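Local structure of thiol-activated cytolysin (Desulfobulbus propionicus, 6NAL) at residues A[5-10]-A[216-221]; A[96-101]-A[209-214]; A[189-194]-A[246-251]; A[240-245]-A[291-296]. The protein probably assembles on cholesterol-containing membranes and inserts a large beta-barrel pore, as other members of the cholesterol-dependent cytolysin family do. All coordinates share one frame; numbering follows the deposited sequence.

Interaction 1. Residues A[5-10]-A[216-221]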
# COMPACT_ATOMS: atom_id res chain seq x y z
N ALA A 5 -30.38 54.98 12.07
CA ALA A 5 -29.84 54.84 13.41
C ALA A 5 -30.45 53.67 14.15
O ALA A 5 -29.78 53.05 14.99
CB ALA A 5 -30.05 56.15 14.18
N LEU A 6 -31.71 53.32 13.85
CA LEU A 6 -32.31 52.12 14.42
C LEU A 6 -31.74 50.86 13.78
O LEU A 6 -31.52 49.84 14.47
CB LEU A 6 -33.84 52.16 14.24
CG LEU A 6 -34.62 50.89 14.62
CD1 LEU A 6 -34.46 50.64 16.12
CD2 LEU A 6 -36.13 50.97 14.25
N ILE A 7 -31.48 50.90 12.48
CA ILE A 7 -30.89 49.75 11.80
C ILE A 7 -29.49 49.49 12.31
O ILE A 7 -29.14 48.34 12.58
CB ILE A 7 -30.93 49.95 10.28
CG1 ILE A 7 -32.40 49.82 9.82
CG2 ILE A 7 -30.08 48.92 9.56
CD1 ILE A 7 -32.65 50.30 8.41
N ASN A 8 -28.69 50.53 12.51
CA ASN A 8 -27.36 50.33 13.07
C ASN A 8 -27.44 49.67 14.44
O ASN A 8 -26.76 48.67 14.70
CB ASN A 8 -26.61 51.64 13.15
CG ASN A 8 -26.05 52.03 11.81
OD1 ASN A 8 -25.64 51.17 11.02
ND2 ASN A 8 -26.07 53.34 11.52
N ASP A 9 -28.29 50.18 15.33
CA ASP A 9 -28.31 49.62 16.67
C ASP A 9 -28.79 48.18 16.64
O ASP A 9 -28.16 47.31 17.26
CB ASP A 9 -29.18 50.47 17.59
CG ASP A 9 -28.79 51.94 17.55
OD1 ASP A 9 -27.57 52.26 17.46
OD2 ASP A 9 -29.72 52.77 17.57
N LYS A 10 -29.86 47.88 15.91
CA LYS A 10 -30.34 46.50 15.86
C LYS A 10 -29.33 45.57 15.17
O LYS A 10 -29.24 44.38 15.51
CB LYS A 10 -31.71 46.46 15.18
CG LYS A 10 -32.86 46.94 16.12
CD LYS A 10 -33.86 45.82 16.38
CE LYS A 10 -34.71 46.13 17.62
NZ LYS A 10 -34.68 45.01 18.61
N THR A 216 -35.85 53.12 4.29
CA THR A 216 -35.88 51.73 4.74
C THR A 216 -35.80 51.66 6.26
O THR A 216 -35.10 52.45 6.90
CB THR A 216 -34.70 50.93 4.13
OG1 THR A 216 -34.84 50.84 2.70
CG2 THR A 216 -34.64 49.51 4.68
N THR A 217 -36.50 50.73 6.84
CA THR A 217 -36.54 50.60 8.29
C THR A 217 -36.11 49.20 8.69
O THR A 217 -36.07 48.29 7.86
CB THR A 217 -37.95 50.87 8.85
OG1 THR A 217 -38.88 50.01 8.20
CG2 THR A 217 -38.38 52.31 8.63
N TRP A 218 -35.81 49.04 9.98
CA TRP A 218 -35.49 47.73 10.50
C TRP A 218 -36.62 46.76 10.17
O TRP A 218 -36.37 45.61 9.79
CB TRP A 218 -35.26 47.76 12.02
CG TRP A 218 -34.94 46.37 12.52
CD1 TRP A 218 -35.73 45.57 13.28
CD2 TRP A 218 -33.76 45.61 12.23
NE1 TRP A 218 -35.12 44.36 13.50
CE2 TRP A 218 -33.91 44.36 12.86
CE3 TRP A 218 -32.60 45.87 11.52
CZ2 TRP A 218 -32.94 43.37 12.79
CZ3 TRP A 218 -31.62 44.87 11.46
CH2 TRP A 218 -31.81 43.64 12.09
N GLU A 219 -37.86 47.23 10.26
CA GLU A 219 -39.00 46.36 10.05
C GLU A 219 -39.06 45.82 8.62
O GLU A 219 -39.52 44.70 8.41
CB GLU A 219 -40.28 47.11 10.40
CG GLU A 219 -41.43 46.18 10.65
CD GLU A 219 -41.30 45.45 11.97
OE1 GLU A 219 -40.65 46.00 12.91
OE2 GLU A 219 -41.84 44.33 12.06
N ASP A 220 -38.57 46.58 7.65
CA ASP A 220 -38.49 46.03 6.30
C ASP A 220 -37.49 44.88 6.21
O ASP A 220 -37.72 43.92 5.48
CB ASP A 220 -38.12 47.11 5.30
CG ASP A 220 -39.12 48.21 5.29
OD1 ASP A 220 -40.33 47.87 5.26
OD2 ASP A 220 -38.69 49.39 5.34
N LEU A 221 -36.35 45.00 6.90
CA LEU A 221 -35.36 43.92 6.89
C LEU A 221 -35.93 42.66 7.53
O LEU A 221 -35.83 41.57 6.95
CB LEU A 221 -34.09 44.37 7.61
CG LEU A 221 -33.04 45.13 6.81
CD1 LEU A 221 -33.48 46.45 6.32
CD2 LEU A 221 -31.83 45.34 7.74

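Interaction 2. Residues A[96-101]-A[209-214]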
# COMPACT_ATOMS: atom_id res chain seq x y z
N ASP A 96 -29.04 52.89 -0.89
CA ASP A 96 -28.31 54.09 -1.25
C ASP A 96 -27.03 53.72 -2.01
O ASP A 96 -26.77 52.54 -2.27
CB ASP A 96 -27.98 54.92 -0.00
CG ASP A 96 -27.91 56.45 -0.29
OD1 ASP A 96 -28.02 56.88 -1.47
OD2 ASP A 96 -27.71 57.22 0.67
N ARG A 97 -26.21 54.73 -2.33
CA ARG A 97 -25.11 54.59 -3.28
C ARG A 97 -23.91 53.87 -2.66
O ARG A 97 -23.63 54.00 -1.47
CB ARG A 97 -24.67 55.96 -3.81
CG ARG A 97 -25.76 56.80 -4.53
CD ARG A 97 -25.22 57.86 -5.53
NE ARG A 97 -23.99 58.55 -5.11
CZ ARG A 97 -23.84 59.28 -4.00
NH1 ARG A 97 -24.86 59.44 -3.15
NH2 ARG A 97 -22.67 59.87 -3.73
N VAL A 98 -23.19 53.15 -3.51
CA VAL A 98 -22.03 52.36 -3.10
C VAL A 98 -20.94 52.50 -4.14
O VAL A 98 -21.21 52.58 -5.34
CB VAL A 98 -22.40 50.86 -2.94
CG1 VAL A 98 -21.13 50.00 -2.93
CG2 VAL A 98 -23.18 50.63 -1.70
N ASN A 99 -19.69 52.48 -3.68
CA ASN A 99 -18.56 52.53 -4.61
C ASN A 99 -18.28 51.15 -5.18
O ASN A 99 -18.02 50.19 -4.44
CB ASN A 99 -17.31 53.08 -3.94
CG ASN A 99 -17.17 54.58 -4.14
OD1 ASN A 99 -17.71 55.36 -3.37
ND2 ASN A 99 -16.46 54.98 -5.20
N ILE A 100 -18.36 51.05 -6.51
CA ILE A 100 -18.13 49.84 -7.27
C ILE A 100 -16.82 50.04 -8.02
O ILE A 100 -16.62 51.09 -8.64
CB ILE A 100 -19.28 49.58 -8.25
CG1 ILE A 100 -20.61 49.43 -7.49
CG2 ILE A 100 -19.00 48.37 -9.12
CD1 ILE A 100 -20.72 48.17 -6.70
N THR A 101 -15.92 49.07 -7.93
CA THR A 101 -14.59 49.20 -8.53
C THR A 101 -14.35 48.01 -9.45
O THR A 101 -14.53 46.86 -9.04
CB THR A 101 -13.52 49.28 -7.44
OG1 THR A 101 -13.75 50.44 -6.63
CG2 THR A 101 -12.12 49.29 -8.02
N ALA A 209 -25.60 50.72 8.07
CA ALA A 209 -26.92 51.19 7.67
C ALA A 209 -26.86 52.11 6.46
O ALA A 209 -27.85 52.22 5.71
CB ALA A 209 -27.59 51.92 8.84
N ASP A 210 -25.72 52.75 6.23
CA ASP A 210 -25.56 53.63 5.06
C ASP A 210 -25.84 52.94 3.71
O ASP A 210 -26.03 53.64 2.71
CB ASP A 210 -24.14 54.23 4.99
CG ASP A 210 -23.77 55.07 6.23
OD1 ASP A 210 -24.51 55.05 7.25
OD2 ASP A 210 -22.71 55.75 6.17
N ILE A 211 -25.83 51.61 3.65
CA ILE A 211 -26.21 50.92 2.43
C ILE A 211 -27.69 51.06 2.13
O ILE A 211 -28.10 50.91 0.96
CB ILE A 211 -25.84 49.43 2.52
CG1 ILE A 211 -26.04 48.71 1.19
CG2 ILE A 211 -26.67 48.69 3.61
CD1 ILE A 211 -24.86 48.77 0.28
N PHE A 212 -28.52 51.35 3.14
CA PHE A 212 -29.95 51.44 2.89
C PHE A 212 -30.39 52.87 2.56
O PHE A 212 -29.80 53.86 3.02
CB PHE A 212 -30.70 50.89 4.09
CG PHE A 212 -30.33 49.46 4.41
CD1 PHE A 212 -30.72 48.44 3.57
CD2 PHE A 212 -29.58 49.16 5.54
CE1 PHE A 212 -30.39 47.11 3.86
CE2 PHE A 212 -29.24 47.84 5.86
CZ PHE A 212 -29.66 46.81 5.03
N ALA A 213 -31.40 52.98 1.71
CA ALA A 213 -32.08 54.26 1.54
C ALA A 213 -32.68 54.74 2.86
O ALA A 213 -33.05 53.94 3.74
CB ALA A 213 -33.18 54.14 0.48
N GLU A 214 -32.80 56.06 2.98
CA GLU A 214 -33.30 56.66 4.22
C GLU A 214 -34.70 56.19 4.57
O GLU A 214 -35.06 56.15 5.75
CB GLU A 214 -33.28 58.18 4.11
CG GLU A 214 -31.95 58.81 4.50
CD GLU A 214 -31.99 60.33 4.48
OE1 GLU A 214 -31.85 60.90 3.37
OE2 GLU A 214 -32.16 60.94 5.56

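Interaction 3. Residues A[189-194]-A[246-251]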
# COMPACT_ATOMS: atom_id res chain seq x y z
N TYR A 189 -13.70 10.89 -13.82
CA TYR A 189 -12.60 11.80 -13.59
C TYR A 189 -12.90 13.18 -14.18
O TYR A 189 -13.36 13.30 -15.32
CB TYR A 189 -11.35 11.18 -14.19
CG TYR A 189 -10.08 11.85 -13.80
CD1 TYR A 189 -9.45 11.54 -12.63
CD2 TYR A 189 -9.54 12.80 -14.59
CE1 TYR A 189 -8.28 12.17 -12.25
CE2 TYR A 189 -8.34 13.44 -14.22
CZ TYR A 189 -7.73 13.11 -13.04
OH TYR A 189 -6.56 13.74 -12.66
N LEU A 190 -12.55 14.22 -13.45
CA LEU A 190 -12.91 15.57 -13.88
C LEU A 190 -11.73 16.52 -13.88
O LEU A 190 -11.01 16.64 -12.90
CB LEU A 190 -13.99 16.15 -12.99
CG LEU A 190 -14.79 17.28 -13.63
CD1 LEU A 190 -15.76 16.71 -14.61
CD2 LEU A 190 -15.51 18.04 -12.51
N ILE A 191 -11.57 17.23 -14.99
CA ILE A 191 -10.56 18.27 -15.14
C ILE A 191 -11.27 19.60 -15.35
O ILE A 191 -12.25 19.68 -16.10
CB ILE A 191 -9.64 17.94 -16.34
CG1 ILE A 191 -8.87 16.64 -16.09
CG2 ILE A 191 -8.65 19.07 -16.64
CD1 ILE A 191 -8.12 16.16 -17.29
N ARG A 192 -10.73 20.64 -14.74
CA ARG A 192 -11.19 21.99 -14.96
C ARG A 192 -10.05 22.92 -15.28
O ARG A 192 -9.10 23.00 -14.52
CB ARG A 192 -11.90 22.52 -13.74
CG ARG A 192 -12.60 23.78 -14.03
CD ARG A 192 -13.06 24.51 -12.81
NE ARG A 192 -11.99 24.69 -11.85
CZ ARG A 192 -12.16 25.25 -10.66
NH1 ARG A 192 -13.38 25.69 -10.34
NH2 ARG A 192 -11.14 25.35 -9.81
N PHE A 193 -10.19 23.66 -16.38
CA PHE A 193 -9.32 24.80 -16.70
C PHE A 193 -10.07 26.08 -16.38
O PHE A 193 -11.18 26.28 -16.86
CB PHE A 193 -8.95 24.80 -18.19
CG PHE A 193 -8.13 23.61 -18.62
CD1 PHE A 193 -8.74 22.42 -18.93
CD2 PHE A 193 -6.77 23.71 -18.73
CE1 PHE A 193 -8.03 21.34 -19.32
CE2 PHE A 193 -6.04 22.64 -19.13
CZ PHE A 193 -6.67 21.42 -19.43
N LYS A 194 -9.47 26.96 -15.56
CA LYS A 194 -10.18 28.16 -15.15
C LYS A 194 -9.36 29.41 -15.35
O LYS A 194 -8.24 29.51 -14.83
CB LYS A 194 -10.59 28.06 -13.68
CG LYS A 194 -11.46 29.26 -13.15
CD LYS A 194 -11.44 29.29 -11.59
CE LYS A 194 -12.81 29.65 -11.10
NZ LYS A 194 -13.24 28.89 -9.85
N LEU A 246 -13.71 19.10 -18.40
CA LEU A 246 -13.63 17.84 -19.14
C LEU A 246 -14.01 16.67 -18.23
O LEU A 246 -13.34 16.41 -17.23
CB LEU A 246 -12.22 17.61 -19.67
CG LEU A 246 -11.81 18.37 -20.92
CD1 LEU A 246 -11.29 19.67 -20.38
CD2 LEU A 246 -10.83 17.57 -21.68
N LYS A 247 -15.04 15.94 -18.61
CA LYS A 247 -15.52 14.81 -17.83
C LYS A 247 -15.13 13.53 -18.54
O LYS A 247 -15.45 13.35 -19.71
CB LYS A 247 -17.03 14.88 -17.64
CG LYS A 247 -17.57 13.72 -16.85
CD LYS A 247 -19.07 13.94 -16.54
CE LYS A 247 -19.90 12.74 -17.00
NZ LYS A 247 -19.70 12.52 -18.47
N PHE A 248 -14.41 12.66 -17.84
CA PHE A 248 -14.02 11.35 -18.36
C PHE A 248 -14.76 10.28 -17.56
O PHE A 248 -14.64 10.22 -16.34
CB PHE A 248 -12.53 11.11 -18.24
CG PHE A 248 -11.68 12.16 -18.87
CD1 PHE A 248 -11.35 13.31 -18.19
CD2 PHE A 248 -11.18 11.98 -20.15
CE1 PHE A 248 -10.55 14.28 -18.79
CE2 PHE A 248 -10.38 12.92 -20.73
CZ PHE A 248 -10.08 14.08 -20.06
N GLU A 249 -15.52 9.45 -18.25
CA GLU A 249 -16.37 8.43 -17.67
C GLU A 249 -16.00 7.10 -18.32
O GLU A 249 -15.80 7.03 -19.54
CB GLU A 249 -17.85 8.75 -17.90
CG GLU A 249 -18.78 8.21 -16.82
CD GLU A 249 -20.25 8.65 -16.99
OE1 GLU A 249 -21.05 7.86 -17.56
OE2 GLU A 249 -20.61 9.76 -16.53
N SER A 250 -15.88 6.05 -17.50
CA SER A 250 -15.37 4.78 -17.99
C SER A 250 -15.90 3.65 -17.13
O SER A 250 -16.19 3.85 -15.96
CB SER A 250 -13.84 4.76 -17.97
OG SER A 250 -13.35 3.58 -18.54
N LYS A 251 -15.98 2.45 -17.70
CA LYS A 251 -16.20 1.27 -16.87
C LYS A 251 -14.90 0.74 -16.28
O LYS A 251 -14.95 -0.08 -15.36
CB LYS A 251 -16.95 0.20 -17.67
CG LYS A 251 -18.44 0.54 -17.81
CD LYS A 251 -19.20 -0.53 -18.51
CE LYS A 251 -20.48 -0.94 -17.72
NZ LYS A 251 -21.75 -0.77 -18.52

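Interaction 4. Residues A[240-245]-A[291-296]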
# COMPACT_ATOMS: atom_id res chain seq x y z
N TYR A 240 -14.95 37.33 -12.95
CA TYR A 240 -15.53 37.04 -14.25
C TYR A 240 -14.47 36.41 -15.16
O TYR A 240 -13.32 36.85 -15.18
CB TYR A 240 -16.07 38.33 -14.94
CG TYR A 240 -17.13 39.02 -14.15
CD1 TYR A 240 -16.79 39.81 -13.08
CD2 TYR A 240 -18.47 38.87 -14.45
CE1 TYR A 240 -17.73 40.45 -12.35
CE2 TYR A 240 -19.45 39.52 -13.71
CZ TYR A 240 -19.06 40.32 -12.67
OH TYR A 240 -19.94 40.97 -11.86
N GLY A 241 -14.87 35.44 -15.95
CA GLY A 241 -13.89 34.85 -16.81
C GLY A 241 -14.43 33.69 -17.59
O GLY A 241 -15.54 33.77 -18.10
N ARG A 242 -13.65 32.60 -17.69
CA ARG A 242 -13.92 31.49 -18.59
C ARG A 242 -13.54 30.19 -17.91
O ARG A 242 -12.56 30.12 -17.18
CB ARG A 242 -13.09 31.65 -19.87
CG ARG A 242 -13.16 30.51 -20.87
CD ARG A 242 -12.37 30.98 -22.14
NE ARG A 242 -12.10 29.93 -23.09
CZ ARG A 242 -12.95 29.51 -24.02
NH1 ARG A 242 -14.14 30.09 -24.07
NH2 ARG A 242 -12.62 28.56 -24.89
N GLN A 243 -14.23 29.13 -18.25
CA GLN A 243 -14.13 27.89 -17.52
C GLN A 243 -14.38 26.78 -18.52
O GLN A 243 -15.31 26.84 -19.32
CB GLN A 243 -15.11 27.90 -16.35
CG GLN A 243 -14.71 27.12 -15.16
CD GLN A 243 -15.44 27.53 -13.90
OE1 GLN A 243 -14.90 27.39 -12.82
NE2 GLN A 243 -16.67 28.03 -14.03
N ILE A 244 -13.52 25.79 -18.48
CA ILE A 244 -13.64 24.58 -19.27
C ILE A 244 -13.63 23.37 -18.33
O ILE A 244 -12.73 23.24 -17.48
CB ILE A 244 -12.49 24.47 -20.28
CG1 ILE A 244 -12.49 25.76 -21.12
CG2 ILE A 244 -12.66 23.21 -21.07
CD1 ILE A 244 -11.23 25.93 -21.92
N PHE A 245 -14.59 22.49 -18.51
CA PHE A 245 -14.66 21.24 -17.77
C PHE A 245 -14.53 20.09 -18.74
O PHE A 245 -15.18 20.11 -19.78
CB PHE A 245 -16.00 21.11 -17.04
CG PHE A 245 -16.12 21.98 -15.84
CD1 PHE A 245 -16.65 23.24 -15.94
CD2 PHE A 245 -15.70 21.53 -14.61
CE1 PHE A 245 -16.78 24.05 -14.81
CE2 PHE A 245 -15.80 22.33 -13.48
CZ PHE A 245 -16.35 23.59 -13.59
N ILE A 291 -17.41 17.65 -22.63
CA ILE A 291 -16.78 18.94 -22.43
C ILE A 291 -17.82 20.04 -22.41
O ILE A 291 -18.72 20.10 -23.25
CB ILE A 291 -15.76 19.26 -23.52
CG1 ILE A 291 -14.70 18.17 -23.54
CG2 ILE A 291 -15.19 20.59 -23.28
CD1 ILE A 291 -13.70 18.40 -24.62
N VAL A 292 -17.65 20.95 -21.48
CA VAL A 292 -18.48 22.13 -21.43
C VAL A 292 -17.56 23.34 -21.31
O VAL A 292 -16.61 23.35 -20.53
CB VAL A 292 -19.50 22.07 -20.27
CG1 VAL A 292 -18.81 21.84 -19.02
CG2 VAL A 292 -20.28 23.35 -20.17
N VAL A 293 -17.88 24.36 -22.09
CA VAL A 293 -17.11 25.58 -22.15
C VAL A 293 -18.06 26.74 -21.80
O VAL A 293 -19.13 26.86 -22.40
CB VAL A 293 -16.48 25.76 -23.54
CG1 VAL A 293 -15.93 27.20 -23.65
CG2 VAL A 293 -15.38 24.69 -23.82
N HIS A 294 -17.64 27.60 -20.89
CA HIS A 294 -18.53 28.58 -20.27
C HIS A 294 -17.75 29.89 -20.12
O HIS A 294 -16.66 29.89 -19.55
CB HIS A 294 -19.03 28.02 -18.93
CG HIS A 294 -19.99 28.90 -18.20
ND1 HIS A 294 -20.00 29.01 -16.82
CD2 HIS A 294 -20.98 29.69 -18.65
CE1 HIS A 294 -20.94 29.86 -16.46
NE2 HIS A 294 -21.54 30.30 -17.55
N GLY A 295 -18.27 30.97 -20.70
CA GLY A 295 -17.60 32.25 -20.64
C GLY A 295 -16.74 32.49 -21.87
O GLY A 295 -15.91 31.64 -22.23
N GLY A 296 -16.88 33.64 -22.50
CA GLY A 296 -16.42 33.79 -23.89
C GLY A 296 -17.38 33.08 -24.83
O GLY A 296 -18.63 33.25 -24.73

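Interaction 1. Residues A[5-10]-A[216-221]
The indole of W218 stands broadside to helix 2-12, and the stem of K10 lies over one of its faces. W218 CG is anti to the backbone N (chi1 180°), which carries the ring towards the other helix. K10 crosses it at about a right angle: its CB sits 3.6 Å above the plane of the W218 ring, over the centre, while K10 CD makes a CH-pi contact 3.6 Å from the centroid of the W218 five-membered ring, 18° off the normal. Methylenes rather than charge thus meet the aromatic surface, and the lysine end leads away. One turn earlier, L6 CD2 touches W218 CB at 4.0 Å, the two side chains again crossing almost perpendicularly. I7 reaches the backbone at the start of helix 218-224. Its CG1 approaches the backbone N of W218 at 3.5 Å, and its CD1 comes within 3.6 Å of the T216 carbonyl O; the other branch, CG2, meets L221 CD2 at 4.4 Å. That helix is fixed at its start by T217, the N-cap residue, whose backbone N donates to D220 OD2 over 3.0 Å (155°), meeting the carboxylate from above its plane; T217 OG1 adds a weak bond to the same oxygen. No hydrogen bond joins the two segments. The contact is plain helix-to-helix packing, joining the N-terminal helix 2-12 to the capped start of helix 218-224. L11 of helix 2-12 also touches W218, and I7 and L221 both rest on F212 of the loop between strand 187-202 and helix 218-224.

Interaction 2. Residues A[96-101]-A[209-214]
A 3-10 turn in the loop that follows strand 187-202 meets the lead-in to strand 98-103, and one backbone hydrogen bond fastens the two. The turn closes through F212 N and A209 O at 2.8 Å, and the I211 carbonyl accepts from the other segment: D96 N donates to I211 O over 2.9 Å with a fairly straight N-H (157°). The donor does not arrive along a lone pair: it stands 48° out of the carbonyl plane, and the C=O...N angle is 129°. Beside this bond the CB of D96 sits among backbone oxygens, 3.6 Å from D210 O and 3.7 Å from F212 O. Strand 98-103 belongs to the large antiparallel sheet of the cytolysin fold, where it runs between strand 110-114, paired through V98 and I100, and strand 187-202, paired through T101. The turn therefore packs against the place where the chain enters that sheet. V98 CG2 and I211 CD1 are apolar neighbours, the side chains crossing obliquely. I211 CG1 is anti to the backbone N, so CG2 takes the crowded position between N and carbonyl carbon, where it lies 3.4 Å above the plane of the F212 ring, over the centre. The acidic end of D96 turns to a residue outside both segments, R4 of helix 2-12, whose NH2 forms a salt bridge with D96 OD2 and a hydrogen bond with F212 O. R4 probably helps offset the charge of D96, whose OD2 lies 6.2 Å from E214 OE1.

Interaction 3. Residues A[189-194]-A[246-251]
Four nearly straight backbone hydrogen bonds join the two antiparallel strands. Y189 N reaches F248 O at 2.8 Å, and F248 N returns to Y189 O at 2.8 Å, both with an N-H...O angle of 172°. Two residues along, I191 N donates to L246 O over 3.0 Å, and L246 N to I191 O over 2.8 Å. L190 and K247 form the non-hydrogen-bonded pair between them.

On the face that carries Y189, I191, L246 and F248, the side chains pack against one another. Y189 and F248 lie side by side, pointing the same way, the CD1 of F248 coming to the edge of the tyrosine ring, 4.1 Å from Y189 CD2. I191 CD1 leans obliquely against F248, 3.4 Å from its CE1. L246 CD1 meets the edge of the F193 ring, 3.8 Å from F193 CE1. On the reverse face L190 CD1 presses on the stem of K247, 3.8 Å from its CB, while the ammonium of K247 bends away to a salt bridge with E249.

A second shell steadies these groups. The Y189 hydroxyl hydrogen-bonds with S150 OG, and the F193 ring meets Y148 edge-to-face, both from strand 147-152. I261 of helix 254-264 touches Y189 and F248 alike. The pairing of 187-202 with 232-250 belongs to the core antiparallel sheet of the MACPF/CDC fold, in whose relatives helical clusters beside the sheet unfurl into transmembrane hairpins.

Interaction 4. Residues A[240-245]-A[291-296]
G241 lies just before an antiparallel pairing in the core sheet of the cytolysin fold, which begins at Q243, near the point where strand 287-294 turns into the short strand 299-305; in relatives that short strand swings aside during oligomerisation. G241 O lies 3.6 Å from G295 CA, an approach made possible because G295, where the partner strand ends, has no CB to run into G241 O and R242 CA.

R242 follows, extended from CG to NE, and its NH1 donates to G295 O over 3.0 Å, with the acceptor in the guanidinium plane. The same NH1 rests 3.4 Å from V293 CG1 and bonds also to S297 OG, so the arginine clamps the turn in two places.

Q243 pairs with H294 through Q243 N to H294 O and H294 N to Q243 O, both 2.9 Å but bent (140° for the first). I244 comes next, in the non-hydrogen-bonded position opposite V293; the two side chains lie side by side and point the same way. The I244 backbone also hydrogen-bonds to F193 of strand 187-202, on the other side of strand 232-250.

F245 restores a straighter pair: F245 N reaches V292 O at 3.0 Å (172°), and V292 N reaches F245 O at 3.1 Å. Helix 167-174 packs over both side chains through L174. V292 holds CG1 in the crowded position between its backbone N and carbonyl carbon, and that methyl touches F245 CB at 3.5 Å.

Overall arrangement
From the N terminus, helix 2-12 opens interaction 1, which closes about 206 residues later at helix 218-224. Interaction 2, joining 96-101 to 209-214, lies wholly within that span and touches it through I7, N8 and L221, tying the N-terminal helix to the sheet by way of F212 and A209. Interaction 3 starts at 189-194, before either loop closes, and ends at 246-251, so it crosses both. Interaction 4 follows 1 and 2 in series and crosses 3, the two sharing strand 232-250 and meeting through F193 N and I244 O. Centres of interactions 1 and 3 lie 48 Å apart; the loop after strand 187-202 carries the chain from 3 to 2 and 1.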